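Local coordinates for protein acinetobacter secreted protease CpaA (Acinetobacter nosocomialis M2, PDB 6O38) that is a secreted zinc metalloprotease, probably reprolysin-like, and binds CpaB, its chaperone in the type II secretion system, at residues K156-S164 with T229-I237. Numbering follows the deposited sequence.
Sequences KTNLLFPSS and TANDRDRII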
loop_
_atom_site.group_PDB
_atom_site.type_symbol
_atom_site.label_atom_id
_atom_site.label_comp_id
_atom_site.label_asym_id
_atom_site.label_seq_id
_atom_site.Cartn_x
_atom_site.Cartn_y
_atom_site.Cartn_z
ATOM N N LYS A 156 25.170 14.114 2.557
ATOM C CA LYS A 156 23.867 13.785 3.115
ATOM C C LYS A 156 23.020 15.011 3.434
ATOM O O LYS A 156 21.895 14.854 3.917
ATOM C CB LYS A 156 24.044 12.938 4.380
ATOM C CG LYS A 156 24.984 11.757 4.193
ATOM C CD LYS A 156 24.883 10.777 5.348
ATOM C CE LYS A 156 26.154 9.959 5.493
ATOM N NZ LYS A 156 26.132 9.124 6.727
ATOM N N THR A 157 23.534 16.218 3.187
ATOM C CA THR A 157 22.827 17.433 3.589
ATOM C C THR A 157 21.444 17.513 2.951
ATOM O O THR A 157 20.443 17.738 3.641
ATOM C CB THR A 157 23.656 18.668 3.232
ATOM O OG1 THR A 157 24.891 18.642 3.957
ATOM C CG2 THR A 157 22.894 19.937 3.584
ATOM N N ASN A 158 21.367 17.328 1.634
ATOM C CA ASN A 158 20.113 17.458 0.905
ATOM C C ASN A 158 19.447 16.112 0.638
ATOM O O ASN A 158 18.590 16.017 -0.247
ATOM C CB ASN A 158 20.338 18.211 -0.407
ATOM C CG ASN A 158 21.395 17.563 -1.284
ATOM O OD1 ASN A 158 21.944 16.514 -0.949
ATOM N ND2 ASN A 158 21.686 18.192 -2.416
ATOM N N LEU A 159 19.824 15.075 1.379
ATOM C CA LEU A 159 19.161 13.785 1.289
ATOM C C LEU A 159 18.067 13.688 2.344
ATOM O O LEU A 159 18.160 14.288 3.418
ATOM C CB LEU A 159 20.166 12.645 1.461
ATOM C CG LEU A 159 21.364 12.672 0.509
ATOM C CD1 LEU A 159 22.243 11.448 0.707
ATOM C CD2 LEU A 159 20.902 12.773 -0.938
ATOM N N LEU A 160 17.012 12.935 2.017
ATOM C CA LEU A 160 15.879 12.808 2.929
ATOM C C LEU A 160 16.314 12.260 4.284
ATOM O O LEU A 160 15.886 12.757 5.331
ATOM C CB LEU A 160 14.803 11.917 2.309
ATOM C CG LEU A 160 13.554 11.686 3.161
ATOM C CD1 LEU A 160 12.747 12.968 3.293
ATOM C CD2 LEU A 160 12.704 10.569 2.574
ATOM N N PHE A 161 17.167 11.237 4.283
ATOM C CA PHE A 161 17.712 10.672 5.504
ATOM C C PHE A 161 19.211 10.452 5.346
ATOM O O PHE A 161 19.676 10.100 4.255
ATOM C CB PHE A 161 17.028 9.343 5.860
ATOM C CG PHE A 161 15.610 9.498 6.328
ATOM C CD1 PHE A 161 15.336 9.960 7.605
ATOM C CD2 PHE A 161 14.552 9.174 5.496
ATOM C CE1 PHE A 161 14.032 10.102 8.041
ATOM C CE2 PHE A 161 13.245 9.314 5.927
ATOM C CZ PHE A 161 12.986 9.779 7.201
ATOM N N PRO A 162 19.990 10.648 6.409
ATOM C CA PRO A 162 21.449 10.460 6.327
ATOM C C PRO A 162 21.855 8.991 6.423
ATOM O O PRO A 162 22.543 8.564 7.355
ATOM C CB PRO A 162 21.952 11.291 7.513
ATOM C CG PRO A 162 20.854 11.197 8.515
ATOM C CD PRO A 162 19.566 11.132 7.736
ATOM N N SER A 163 21.425 8.201 5.442
ATOM C CA SER A 163 21.723 6.779 5.428
ATOM C C SER A 163 23.163 6.541 4.971
ATOM O O SER A 163 23.906 7.470 4.643
ATOM C CB SER A 163 20.729 6.038 4.537
ATOM O OG SER A 163 19.399 6.252 4.974
ATOM N N SER A 164 23.561 5.267 4.948
ATOM C CA SER A 164 24.933 4.878 4.621
ATOM C C SER A 164 25.110 4.809 3.103
ATOM O O SER A 164 25.365 3.756 2.515
ATOM C CB SER A 164 25.276 3.549 5.281
ATOM O OG SER A 164 25.057 3.600 6.679
ATOM N N THR A 229 24.071 -0.453 16.054
ATOM C CA THR A 229 23.880 0.901 15.563
ATOM C C THR A 229 24.070 0.911 14.054
ATOM O O THR A 229 24.697 0.018 13.479
ATOM C CB THR A 229 24.849 1.886 16.228
ATOM O OG1 THR A 229 24.475 3.228 15.896
ATOM C CG2 THR A 229 26.277 1.630 15.761
ATOM N N ALA A 230 23.505 1.931 13.420
ATOM C CA ALA A 230 23.649 2.145 11.986
ATOM C C ALA A 230 23.375 3.616 11.703
ATOM O O ALA A 230 23.200 4.421 12.624
ATOM C CB ALA A 230 22.716 1.220 11.197
ATOM N N ASN A 231 23.349 3.975 10.426
ATOM C CA ASN A 231 22.927 5.307 10.029
ATOM C C ASN A 231 21.408 5.354 9.904
ATOM O O ASN A 231 20.740 4.327 9.760
ATOM C CB ASN A 231 23.587 5.718 8.714
ATOM C CG ASN A 231 25.058 6.044 8.881
ATOM O OD1 ASN A 231 25.446 6.752 9.810
ATOM N ND2 ASN A 231 25.885 5.523 7.984
ATOM N N ASP A 232 20.868 6.569 9.981
ATOM C CA ASP A 232 19.422 6.753 10.006
ATOM C C ASP A 232 18.773 6.153 8.764
ATOM O O ASP A 232 19.166 6.454 7.634
ATOM C CB ASP A 232 19.085 8.239 10.119
ATOM C CG ASP A 232 17.709 8.483 10.710
ATOM O OD1 ASP A 232 17.108 7.522 11.237
ATOM O OD2 ASP A 232 17.233 9.637 10.655
ATOM N N ARG A 233 17.794 5.272 8.989
ATOM C CA ARG A 233 16.958 4.659 7.958
ATOM C C ARG A 233 17.692 3.614 7.126
ATOM O O ARG A 233 17.223 3.249 6.043
ATOM C CB ARG A 233 16.327 5.712 7.037
ATOM C CG ARG A 233 14.917 6.124 7.437
ATOM C CD ARG A 233 14.855 6.570 8.888
ATOM N NE ARG A 233 13.514 6.996 9.274
ATOM C CZ ARG A 233 13.242 7.701 10.367
ATOM N NH1 ARG A 233 14.221 8.062 11.186
ATOM N NH2 ARG A 233 11.992 8.047 10.642
ATOM N N ASP A 234 18.838 3.122 7.592
ATOM C CA ASP A 234 19.419 1.934 6.982
ATOM C C ASP A 234 18.484 0.747 7.179
ATOM O O ASP A 234 17.792 0.636 8.194
ATOM C CB ASP A 234 20.794 1.630 7.578
ATOM C CG ASP A 234 21.855 2.614 7.127
ATOM O OD1 ASP A 234 21.664 3.261 6.077
ATOM O OD2 ASP A 234 22.890 2.728 7.817
ATOM N N ARG A 235 18.462 -0.149 6.195
ATOM C CA ARG A 235 17.517 -1.255 6.200
ATOM C C ARG A 235 18.239 -2.584 6.049
ATOM O O ARG A 235 19.224 -2.691 5.312
ATOM C CB ARG A 235 16.474 -1.101 5.087
ATOM C CG ARG A 235 15.462 -0.003 5.355
ATOM C CD ARG A 235 14.306 -0.053 4.376
ATOM N NE ARG A 235 13.327 0.996 4.648
ATOM C CZ ARG A 235 12.062 0.963 4.242
ATOM N NH1 ARG A 235 11.616 -0.072 3.544
ATOM N NH2 ARG A 235 11.243 1.962 4.537
ATOM N N ILE A 236 17.736 -3.594 6.755
ATOM C CA ILE A 236 18.233 -4.960 6.667
ATOM C C ILE A 236 17.053 -5.867 6.351
ATOM O O ILE A 236 16.068 -5.891 7.099
ATOM C CB ILE A 236 18.928 -5.415 7.962
ATOM C CG1 ILE A 236 20.228 -4.640 8.176
ATOM C CG2 ILE A 236 19.192 -6.913 7.932
ATOM C CD1 ILE A 236 20.958 -5.028 9.440
ATOM N N ILE A 237 17.149 -6.604 5.249
ATOM C CA ILE A 237 16.170 -7.619 4.879
ATOM C C ILE A 237 16.786 -8.983 5.149
ATOM O O ILE A 237 17.923 -9.250 4.743
ATOM C CB ILE A 237 15.737 -7.486 3.409
ATOM C CG1 ILE A 237 15.029 -6.149 3.181
ATOM C CG2 ILE A 237 14.830 -8.640 3.012
ATOM C CD1 ILE A 237 14.681 -5.882 1.734
#
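One face of the Phe161 ring is covered by Arg233, whose CG stands over the ring centre in a CH-pi contact, 3.6 Å from the centroid. The arginine chain bends at chi2 (53°) and runs on across that face, so that its guanidinium lies almost parallel to the ring, 14° between the planes, with Phe161 CE1 over one guanidinium face. A long arginine suits this place because its methylenes pack on the ring while its terminal nitrogens turn to polar partners: in the guanidinium plane, NH1 makes a salt bridge to Asp232 OD1 (2.9 Å), and NH2 reaches the carbonyl of Gly546. The other carboxylate oxygen, Asp232 OD2, sits at the ring edge, 3.6 Å from Phe161 CD1.

Asn231 to Asp234 form a type II turn leading into strand 235-240, and it meets the loop between strands 152-154 and 166-167, thereby joining two successive beta-sandwich modules of StcE type. The small Ser163 lets its OG donate to the turn carbonyl, Asp232 O (2.7 Å), in the carbonyl plane.

Asp234 grips Ser164 of the facing loop with both oxygens: OD1 takes Ser164 N through its syn lone pair (3.0 Å), and OD2 takes Ser164 OG (2.6 Å). A carboxylate suits the site because it can accept from a backbone N-H and a hydroxyl of one residue at once. Asp234 OD2 also accepts Asn231 N from above the carboxylate plane, while Asn231 ND2 points to Ser164 OG, but so closely that the geometry is doubtful.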